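Long-range contacts in GDP-6-deoxy-D-mannose reductase (Pseudomonas aeruginosa, PDB 6X3B), which probably reduces GDP-4-dehydro-6-deoxy-D-mannose to GDP-D-rhamnose with NADPH, a step that supplies sugar for the lipopolysaccharide O-antigen: residues S194-I199 against E260-I265; V218-L223 against Q253-L258; A243-C248 against H291-D296. All coordinates share one frame; numbering follows the deposited sequence.

Contact 1 and contact 2 share helix 255-266: its first turn belongs to contact 2 and its later turns to contact 1, and the two centres lie about 13 Å apart. Strand 244-247 of contact 3 precedes strand 252-254 of contact 2 in the chain, and both reach the same sheet; here D221 OD2 comes within 3.3 Å of C248 CB and L223 CD1 packs on C248 and V247. Contacts 1 and 3, with centres about 30 Å apart, do not touch. The bound NADPH lies about 8 Å from the side chain of F222, about 9 Å from that of V247 and about 14 Å from that of A196, so closeness to the cofactor falls off toward contact 1.

Contact 1. Residues S194-I199 against E260-I265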
loop_
_atom_site.group_PDB
_atom_site.type_symbol
_atom_site.label_atom_id
_atom_site.label_comp_id
_atom_site.label_asym_id
_atom_site.label_seq_id
_atom_site.Cartn_x
_atom_site.Cartn_y
_atom_site.Cartn_z
ATOM N N SER A 194 -9.006 2.876 -29.115
ATOM C CA SER A 194 -8.480 2.347 -30.369
ATOM C C SER A 194 -9.595 2.117 -31.385
ATOM O O SER A 194 -9.422 2.394 -32.579
ATOM C CB SER A 194 -7.722 1.047 -30.104
ATOM O OG SER A 194 -7.405 0.390 -31.317
ATOM N N ALA A 195 -10.736 1.591 -30.928
ATOM C CA ALA A 195 -11.869 1.358 -31.819
ATOM C C ALA A 195 -12.350 2.661 -32.442
ATOM O O ALA A 195 -12.640 2.712 -33.643
ATOM C CB ALA A 195 -13.015 0.670 -31.058
ATOM N N ALA A 196 -12.439 3.728 -31.638
ATOM C CA ALA A 196 -12.859 5.020 -32.174
ATOM C C ALA A 196 -11.864 5.533 -33.205
ATOM O O ALA A 196 -12.256 6.005 -34.280
ATOM C CB ALA A 196 -13.029 6.037 -31.048
ATOM N N ARG A 197 -10.567 5.470 -32.889
ATOM C CA ARG A 197 -9.566 5.928 -33.845
ATOM C C ARG A 197 -9.711 5.188 -35.169
ATOM O O ARG A 197 -9.771 5.808 -36.236
ATOM C CB ARG A 197 -8.156 5.753 -33.272
ATOM C CG ARG A 197 -7.051 6.292 -34.184
ATOM C CD ARG A 197 -5.668 5.887 -33.685
ATOM N NE ARG A 197 -5.595 4.447 -33.485
ATOM C CZ ARG A 197 -5.296 3.574 -34.445
ATOM N NH1 ARG A 197 -5.026 4.004 -35.672
ATOM N NH2 ARG A 197 -5.266 2.272 -34.175
ATOM N N GLN A 198 -9.831 3.858 -35.113
ATOM C CA GLN A 198 -9.914 3.068 -36.334
ATOM C C GLN A 198 -11.192 3.356 -37.112
ATOM O O GLN A 198 -11.186 3.363 -38.346
ATOM C CB GLN A 198 -9.812 1.588 -35.992
ATOM C CG GLN A 198 -8.402 1.186 -35.602
ATOM C CD GLN A 198 -8.270 -0.307 -35.404
ATOM O OE1 GLN A 198 -8.222 -1.069 -36.368
ATOM N NE2 GLN A 198 -8.239 -0.735 -34.143
ATOM N N ILE A 199 -12.305 3.562 -36.415
ATOM C CA ILE A 199 -13.562 3.818 -37.107
ATOM C C ILE A 199 -13.527 5.179 -37.795
ATOM O O ILE A 199 -14.033 5.335 -38.912
ATOM C CB ILE A 199 -14.730 3.693 -36.118
ATOM C CG1 ILE A 199 -14.949 2.223 -35.765
ATOM C CG2 ILE A 199 -15.980 4.316 -36.694
ATOM C CD1 ILE A 199 -15.918 1.999 -34.658
ATOM N N GLU A 260 -20.293 -1.369 -31.100
ATOM C CA GLU A 260 -21.440 -1.260 -31.991
ATOM C C GLU A 260 -22.027 0.150 -31.977
ATOM O O GLU A 260 -22.404 0.679 -33.029
ATOM C CB GLU A 260 -22.497 -2.295 -31.610
ATOM C CG GLU A 260 -22.119 -3.718 -32.078
ATOM C CD GLU A 260 -23.030 -4.780 -31.509
ATOM O OE1 GLU A 260 -23.812 -5.387 -32.282
ATOM O OE2 GLU A 260 -22.967 -5.006 -30.279
ATOM N N LEU A 261 -22.105 0.777 -30.796
ATOM C CA LEU A 261 -22.621 2.141 -30.728
ATOM C C LEU A 261 -21.680 3.127 -31.413
ATOM O O LEU A 261 -22.137 4.089 -32.039
ATOM C CB LEU A 261 -22.875 2.544 -29.271
ATOM C CG LEU A 261 -23.503 3.924 -29.024
ATOM C CD1 LEU A 261 -24.808 4.060 -29.795
ATOM C CD2 LEU A 261 -23.747 4.158 -27.522
ATOM N N LEU A 262 -20.366 2.906 -31.321
ATOM C CA LEU A 262 -19.433 3.742 -32.072
ATOM C C LEU A 262 -19.694 3.646 -33.575
ATOM O O LEU A 262 -19.778 4.663 -34.266
ATOM C CB LEU A 262 -17.991 3.347 -31.759
ATOM C CG LEU A 262 -17.317 3.910 -30.502
ATOM C CD1 LEU A 262 -16.004 3.149 -30.276
ATOM C CD2 LEU A 262 -17.052 5.399 -30.617
ATOM N N ALA A 263 -19.800 2.420 -34.100
ATOM C CA ALA A 263 -20.108 2.224 -35.515
ATOM C C ALA A 263 -21.412 2.907 -35.898
ATOM O O ALA A 263 -21.496 3.553 -36.950
ATOM C CB ALA A 263 -20.180 0.729 -35.836
ATOM N N ASP A 264 -22.440 2.777 -35.056
ATOM C CA ASP A 264 -23.722 3.417 -35.333
ATOM C C ASP A 264 -23.573 4.934 -35.392
ATOM O O ASP A 264 -24.074 5.587 -36.318
ATOM C CB ASP A 264 -24.748 3.004 -34.269
ATOM C CG ASP A 264 -26.174 3.368 -34.654
ATOM O OD1 ASP A 264 -26.428 3.607 -35.854
ATOM O OD2 ASP A 264 -27.045 3.422 -33.758
ATOM N N ILE A 265 -22.876 5.514 -34.413
ATOM C CA ILE A 265 -22.669 6.962 -34.412
ATOM C C ILE A 265 -21.906 7.390 -35.660
ATOM O O ILE A 265 -22.185 8.442 -36.253
ATOM C CB ILE A 265 -21.943 7.393 -33.129
ATOM C CG1 ILE A 265 -22.847 7.171 -31.909
ATOM C CG2 ILE A 265 -21.506 8.880 -33.195
ATOM C CD1 ILE A 265 -22.074 7.115 -30.576
#
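The helical segments S194-I199 and E260-I265 run in nearly the same direction, their axes 27° apart and 10.1 Å from each other at closest approach, with A196 nearest to L262 and I199 to A263 by CA atoms. L262 carries most of the contact. Its CB already points at the other helix, and CG stands anti to its own carbonyl carbon (chi1 -83°), beside the backbone N. The two methyls then find separate partners. CD1 reaches the CB of A195 at 4.0 Å and also lies 3.9 Å from the backbone N of A196, while CD2 meets A196 CB at 4.1 Å. Two alanines in succession thus form a low surface on which one leucine fork rests.

I199 answers from the opposite helix one turn on. Its CD1, at the end of an extended chain (chi2 171°), approaches L262 CB at 3.8 Å and the backbone N of A263 at 3.9 Å, so the isoleucine meets the root of the leucine and not its branched end. Every touching residue is buried and the side-chain pairs are apolar.

Helix 306-320 packs against the pair, I313 on A196 and L314 on L262. L270, in a loop, touches I199 and A263, and L211 of strand 210-213, whose partner in a small parallel sheet is strand 271-274, lies against A195.

Contact 2. Residues V218-L223 against Q253-L258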
loop_
_atom_site.group_PDB
_atom_site.type_symbol
_atom_site.label_atom_id
_atom_site.label_comp_id
_atom_site.label_asym_id
_atom_site.label_seq_id
_atom_site.Cartn_x
_atom_site.Cartn_y
_atom_site.Cartn_z
ATOM N N VAL A 218 -16.501 -8.592 -22.289
ATOM C CA VAL A 218 -16.396 -8.248 -20.882
ATOM C C VAL A 218 -17.128 -6.927 -20.688
ATOM O O VAL A 218 -17.348 -6.171 -21.636
ATOM C CB VAL A 218 -14.928 -8.140 -20.413
ATOM C CG1 VAL A 218 -14.188 -9.444 -20.701
ATOM C CG2 VAL A 218 -14.222 -6.976 -21.086
ATOM N N SER A 219 -17.529 -6.660 -19.453
ATOM C CA SER A 219 -18.180 -5.395 -19.134
ATOM C C SER A 219 -17.303 -4.590 -18.181
ATOM O O SER A 219 -16.590 -5.155 -17.348
ATOM C CB SER A 219 -19.563 -5.638 -18.517
ATOM O OG SER A 219 -19.440 -6.037 -17.161
ATOM N N ARG A 220 -17.358 -3.259 -18.298
ATOM C CA ARG A 220 -16.589 -2.395 -17.422
ATOM C C ARG A 220 -17.443 -1.187 -17.045
ATOM O O ARG A 220 -18.468 -0.902 -17.662
ATOM C CB ARG A 220 -15.267 -1.941 -18.071
ATOM C CG ARG A 220 -14.245 -3.068 -18.326
ATOM C CD ARG A 220 -13.640 -3.569 -17.014
ATOM N NE ARG A 220 -12.566 -4.550 -17.221
ATOM C CZ ARG A 220 -12.756 -5.866 -17.262
ATOM N NH1 ARG A 220 -13.982 -6.358 -17.147
ATOM N NH2 ARG A 220 -11.730 -6.692 -17.442
ATOM N N ASP A 221 -17.003 -0.477 -16.022
ATOM C CA ASP A 221 -17.682 0.719 -15.529
ATOM C C ASP A 221 -16.982 1.945 -16.124
ATOM O O ASP A 221 -15.837 2.231 -15.765
ATOM C CB ASP A 221 -17.632 0.740 -14.003
ATOM C CG ASP A 221 -18.456 1.850 -13.398
ATOM O OD1 ASP A 221 -18.477 2.960 -13.997
ATOM O OD2 ASP A 221 -19.066 1.618 -12.308
ATOM N N PHE A 222 -17.680 2.686 -16.999
ATOM C CA PHE A 222 -17.136 3.848 -17.700
ATOM C C PHE A 222 -17.765 5.167 -17.257
ATOM O O PHE A 222 -18.972 5.242 -17.012
ATOM C CB PHE A 222 -17.355 3.737 -19.219
ATOM C CG PHE A 222 -16.592 2.619 -19.871
ATOM C CD1 PHE A 222 -15.309 2.828 -20.350
ATOM C CD2 PHE A 222 -17.180 1.371 -20.055
ATOM C CE1 PHE A 222 -14.606 1.786 -20.967
ATOM C CE2 PHE A 222 -16.483 0.341 -20.665
ATOM C CZ PHE A 222 -15.199 0.548 -21.114
ATOM N N LEU A 223 -16.941 6.224 -17.235
ATOM C CA LEU A 223 -17.379 7.610 -17.113
ATOM C C LEU A 223 -16.719 8.464 -18.189
ATOM O O LEU A 223 -15.552 8.254 -18.535
ATOM C CB LEU A 223 -17.017 8.202 -15.740
ATOM C CG LEU A 223 -17.799 7.730 -14.516
ATOM C CD1 LEU A 223 -17.113 8.241 -13.255
ATOM C CD2 LEU A 223 -19.233 8.238 -14.598
ATOM N N GLN A 253 -21.002 -1.572 -18.872
ATOM C CA GLN A 253 -21.120 -1.535 -20.324
ATOM C C GLN A 253 -20.300 -2.660 -20.931
ATOM O O GLN A 253 -19.108 -2.790 -20.632
ATOM C CB GLN A 253 -20.634 -0.211 -20.899
ATOM C CG GLN A 253 -20.898 0.963 -20.020
ATOM C CD GLN A 253 -22.118 1.731 -20.453
ATOM O OE1 GLN A 253 -22.817 1.337 -21.379
ATOM N NE2 GLN A 253 -22.387 2.831 -19.775
ATOM N N LYS A 254 -20.931 -3.448 -21.798
ATOM C CA LYS A 254 -20.214 -4.458 -22.567
ATOM C C LYS A 254 -19.388 -3.805 -23.670
ATOM O O LYS A 254 -19.900 -2.990 -24.445
ATOM C CB LYS A 254 -21.188 -5.457 -23.179
ATOM C CG LYS A 254 -21.958 -6.260 -22.155
ATOM C CD LYS A 254 -22.996 -7.136 -22.826
ATOM C CE LYS A 254 -24.250 -7.206 -21.981
ATOM N NZ LYS A 254 -25.478 -7.140 -22.825
ATOM N N ILE A 255 -18.106 -4.172 -23.745
ATOM C CA ILE A 255 -17.213 -3.583 -24.742
ATOM C C ILE A 255 -17.805 -3.700 -26.142
ATOM O O ILE A 255 -17.757 -2.750 -26.937
ATOM C CB ILE A 255 -15.823 -4.242 -24.668
ATOM C CG1 ILE A 255 -15.217 -4.093 -23.273
ATOM C CG2 ILE A 255 -14.907 -3.667 -25.731
ATOM C CD1 ILE A 255 -15.481 -2.750 -22.625
ATOM N N ARG A 256 -18.385 -4.861 -26.461
ATOM C CA ARG A 256 -18.915 -5.087 -27.802
ATOM C C ARG A 256 -20.058 -4.131 -28.121
ATOM O O ARG A 256 -20.156 -3.617 -29.246
ATOM C CB ARG A 256 -19.379 -6.541 -27.939
ATOM C CG ARG A 256 -20.103 -6.822 -29.240
ATOM C CD ARG A 256 -20.643 -8.231 -29.267
ATOM N NE ARG A 256 -19.582 -9.214 -29.083
ATOM C CZ ARG A 256 -18.754 -9.621 -30.042
ATOM N NH1 ARG A 256 -18.861 -9.137 -31.273
ATOM N NH2 ARG A 256 -17.818 -10.524 -29.771
ATOM N N GLU A 257 -20.941 -3.888 -27.147
ATOM C CA GLU A 257 -22.038 -2.950 -27.354
ATOM C C GLU A 257 -21.531 -1.524 -27.521
ATOM O O GLU A 257 -22.093 -0.755 -28.305
ATOM C CB GLU A 257 -23.035 -3.038 -26.201
ATOM C CG GLU A 257 -23.860 -4.331 -26.227
ATOM C CD GLU A 257 -24.834 -4.450 -25.061
ATOM O OE1 GLU A 257 -25.077 -3.437 -24.373
ATOM O OE2 GLU A 257 -25.355 -5.566 -24.839
ATOM N N LEU A 258 -20.469 -1.146 -26.802
ATOM C CA LEU A 258 -19.874 0.167 -27.039
ATOM C C LEU A 258 -19.302 0.271 -28.449
ATOM O O LEU A 258 -19.474 1.297 -29.117
ATOM C CB LEU A 258 -18.793 0.458 -26.004
ATOM C CG LEU A 258 -19.291 0.571 -24.571
ATOM C CD1 LEU A 258 -18.153 0.887 -23.615
ATOM C CD2 LEU A 258 -20.330 1.667 -24.540
HETATM O O HOH W 1 -20.500 2.690 -17.521
#
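V218 and I255 meet where an antiparallel strand pair turns into a helix, within the extended short-chain dehydrogenase/reductase fold: S219 and K254 form a non-hydrogen-bonded pair, R220 and Q253 a hydrogen-bonded one, and K254 is the N-cap of helix 255-266. In the hydrogen-bonded pair R220 N donates to Q253 O and Q253 N to R220 O. I255 N then bonds V218 O at 3.0 Å, with an N-H...O angle of 169° and the N nearly in line with the carbonyl, which ties the first turn of the helix to the strand.

I255 can be followed outward. Its CB sits 3.9 Å from V218 O; CG1 comes closer to that oxygen and lies 3.8 Å from V218 CG2, the two side chains running side by side and pointing the same way. The chain then bends, chi2 -39°, and CD1 ends 3.6 Å from F222 CZ, in the plane of the ring and at its edge. The ring is met from other sides too. Q253 CG, also near the plane, stands by CD2, whereas L258 CD1 lies over one face, 3.4 Å from F222 CE2. Beyond the two segments, I192 of helix 191-203 touches both I255 and L258, and N180 and I182 of strand 172-182 pack on F222. Strand 252-254 thus adds antiparallel to strand 219-224, which itself runs parallel to 172-182.

At the polar side of Q253, a single water accepts from F222 N and from Q253 NE2, at 2.9 Å each, linking the strand backbone to the tip of the glutamine.

Contact 3. Residues A243-C248 against H291-D296; sequences AVYNVC and HARLHD
H291 and C248, R293 and V244: two side-chain hydrogen bonds join strand 244-247 and C248 just after it to the start of helix 292-298. H291 ND1 donates to C248 O at 2.7 Å from above the carbonyl plane, with the oxygen a little out of the imidazole plane. The imidazole gets there because its CG lies between backbone N and carbonyl carbon (chi1 61°), at the N-cap of the helix. Near the other end, R293 NH1 donates a hydrogen bond to V244 O at 3.0 Å; it lies in the carbonyl plane and on a lone pair, though the oxygen is tilted from the guanidinium plane. The chain bends at chi3, and NH2 is occupied by a salt bridge to E142.

A water adds a further link: it accepts from L294 N and sits 2.9 Å from N246 O, to which it can donate.

In the van der Waals contacts, the aliphatic part of R293 crosses the Y245 side chain at about a right angle. Its CG stands 3.6 Å from Y245 CE2, approaching obliquely, with ring and guanidinium planes 83° apart. L294 CD2 touches V247 CG2 at 4.0 Å and also the carbonyl oxygen N246 O, at 3.5 Å. The thiol C248 SG lies 3.9 Å from H291 CB.

Strand 244-247 pairs in parallel with strand 172-182, and A231 and L235 of helix 225-238 pack on L294. Helix 292-298, crossing at 104°, thus packs across a strand of the central sheet of the Rossmann-type fold found in the epimerase/dehydratase family.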
loop_
_atom_site.group_PDB
_atom_site.type_symbol
_atom_site.label_atom_id
_atom_site.label_comp_id
_atom_site.label_asym_id
_atom_site.label_seq_id
_atom_site.Cartn_x
_atom_site.Cartn_y
_atom_site.Cartn_z
ATOM N N ALA A 243 -10.972 10.048 3.838
ATOM C CA ALA A 243 -11.845 9.063 3.215
ATOM C C ALA A 243 -11.405 8.734 1.787
ATOM O O ALA A 243 -10.809 9.563 1.092
ATOM C CB ALA A 243 -13.301 9.538 3.216
ATOM N N VAL A 244 -11.718 7.501 1.372
ATOM C CA VAL A 244 -11.492 6.982 0.027
ATOM C C VAL A 244 -12.830 6.901 -0.699
ATOM O O VAL A 244 -13.802 6.361 -0.157
ATOM C CB VAL A 244 -10.832 5.594 0.085
ATOM C CG1 VAL A 244 -10.712 4.985 -1.305
ATOM C CG2 VAL A 244 -9.483 5.670 0.788
ATOM N N TYR A 245 -12.880 7.409 -1.934
ATOM C CA TYR A 245 -14.110 7.413 -2.722
ATOM C C TYR A 245 -13.888 6.764 -4.078
ATOM O O TYR A 245 -12.973 7.169 -4.805
ATOM C CB TYR A 245 -14.613 8.844 -2.949
ATOM C CG TYR A 245 -14.921 9.568 -1.678
ATOM C CD1 TYR A 245 -13.937 10.272 -0.999
ATOM C CD2 TYR A 245 -16.203 9.543 -1.151
ATOM C CE1 TYR A 245 -14.222 10.936 0.180
ATOM C CE2 TYR A 245 -16.503 10.191 0.020
ATOM C CZ TYR A 245 -15.521 10.888 0.675
ATOM O OH TYR A 245 -15.866 11.533 1.823
ATOM N N ASN A 246 -14.729 5.780 -4.424
ATOM C CA ASN A 246 -14.835 5.349 -5.817
ATOM C C ASN A 246 -15.415 6.478 -6.661
ATOM O O ASN A 246 -16.350 7.160 -6.243
ATOM C CB ASN A 246 -15.753 4.142 -5.961
ATOM C CG ASN A 246 -15.173 2.875 -5.360
ATOM O OD1 ASN A 246 -13.956 2.756 -5.146
ATOM N ND2 ASN A 246 -16.046 1.913 -5.107
ATOM N N VAL A 247 -14.882 6.647 -7.864
ATOM C CA VAL A 247 -15.463 7.553 -8.855
ATOM C C VAL A 247 -15.832 6.681 -10.052
ATOM O O VAL A 247 -14.958 6.244 -10.812
ATOM C CB VAL A 247 -14.510 8.692 -9.238
ATOM C CG1 VAL A 247 -15.148 9.580 -10.344
ATOM C CG2 VAL A 247 -14.142 9.556 -7.990
ATOM N N CYS A 248 -17.128 6.409 -10.218
ATOM C CA CYS A 248 -17.598 5.437 -11.199
ATOM C C CYS A 248 -19.061 5.722 -11.515
ATOM O O CYS A 248 -19.731 6.504 -10.833
ATOM C CB CYS A 248 -17.412 3.998 -10.684
ATOM S SG CYS A 248 -18.165 3.741 -9.038
ATOM N N HIS A 291 -20.793 4.129 -6.451
ATOM C CA HIS A 291 -20.445 5.507 -6.128
ATOM C C HIS A 291 -21.335 6.071 -5.031
ATOM O O HIS A 291 -21.423 7.294 -4.887
ATOM C CB HIS A 291 -20.501 6.398 -7.372
ATOM C CG HIS A 291 -21.854 6.481 -8.017
ATOM N ND1 HIS A 291 -22.041 6.298 -9.369
ATOM C CD2 HIS A 291 -23.079 6.756 -7.502
ATOM C CE1 HIS A 291 -23.322 6.450 -9.661
ATOM N NE2 HIS A 291 -23.973 6.719 -8.544
ATOM N N ALA A 292 -21.986 5.199 -4.246
ATOM C CA ALA A 292 -22.853 5.667 -3.165
ATOM C C ALA A 292 -22.104 6.585 -2.216
ATOM O O ALA A 292 -22.639 7.612 -1.784
ATOM C CB ALA A 292 -23.441 4.482 -2.387
ATOM N N ARG A 293 -20.862 6.242 -1.879
ATOM C CA ARG A 293 -20.149 7.041 -0.893
ATOM C C ARG A 293 -19.907 8.455 -1.413
ATOM O O ARG A 293 -20.150 9.443 -0.713
ATOM C CB ARG A 293 -18.844 6.355 -0.510
ATOM C CG ARG A 293 -18.099 7.051 0.603
ATOM C CD ARG A 293 -16.783 6.328 0.911
ATOM N NE ARG A 293 -16.956 5.147 1.760
ATOM C CZ ARG A 293 -15.957 4.565 2.425
ATOM N NH1 ARG A 293 -14.716 5.053 2.330
ATOM N NH2 ARG A 293 -16.191 3.503 3.193
ATOM N N LEU A 294 -19.447 8.560 -2.656
ATOM C CA LEU A 294 -19.174 9.849 -3.272
ATOM C C LEU A 294 -20.452 10.661 -3.449
ATOM O O LEU A 294 -20.464 11.880 -3.211
ATOM C CB LEU A 294 -18.500 9.601 -4.615
ATOM C CG LEU A 294 -18.459 10.733 -5.639
ATOM C CD1 LEU A 294 -17.510 11.745 -5.109
ATOM C CD2 LEU A 294 -17.967 10.168 -6.988
ATOM N N HIS A 295 -21.539 10.013 -3.882
ATOM C CA HIS A 295 -22.780 10.761 -4.046
ATOM C C HIS A 295 -23.308 11.250 -2.699
ATOM O O HIS A 295 -23.730 12.409 -2.573
ATOM C CB HIS A 295 -23.840 9.924 -4.755
ATOM C CG HIS A 295 -25.197 10.552 -4.716
ATOM N ND1 HIS A 295 -25.541 11.631 -5.504
ATOM C CD2 HIS A 295 -26.272 10.303 -3.926
ATOM C CE1 HIS A 295 -26.779 12.000 -5.221
ATOM N NE2 HIS A 295 -27.243 11.211 -4.268
ATOM N N ASP A 296 -23.248 10.401 -1.666
ATOM C CA ASP A 296 -23.751 10.813 -0.356
ATOM C C ASP A 296 -22.924 11.951 0.220
ATOM O O ASP A 296 -23.464 12.845 0.882
ATOM C CB ASP A 296 -23.774 9.625 0.615
ATOM C CG ASP A 296 -24.799 8.575 0.227
ATOM O OD1 ASP A 296 -25.726 8.903 -0.547
ATOM O OD2 ASP A 296 -24.686 7.425 0.690
HETATM O O HOH W 2 -12.302 5.668 3.728
HETATM O O HOH W 3 -18.121 6.427 -4.129
#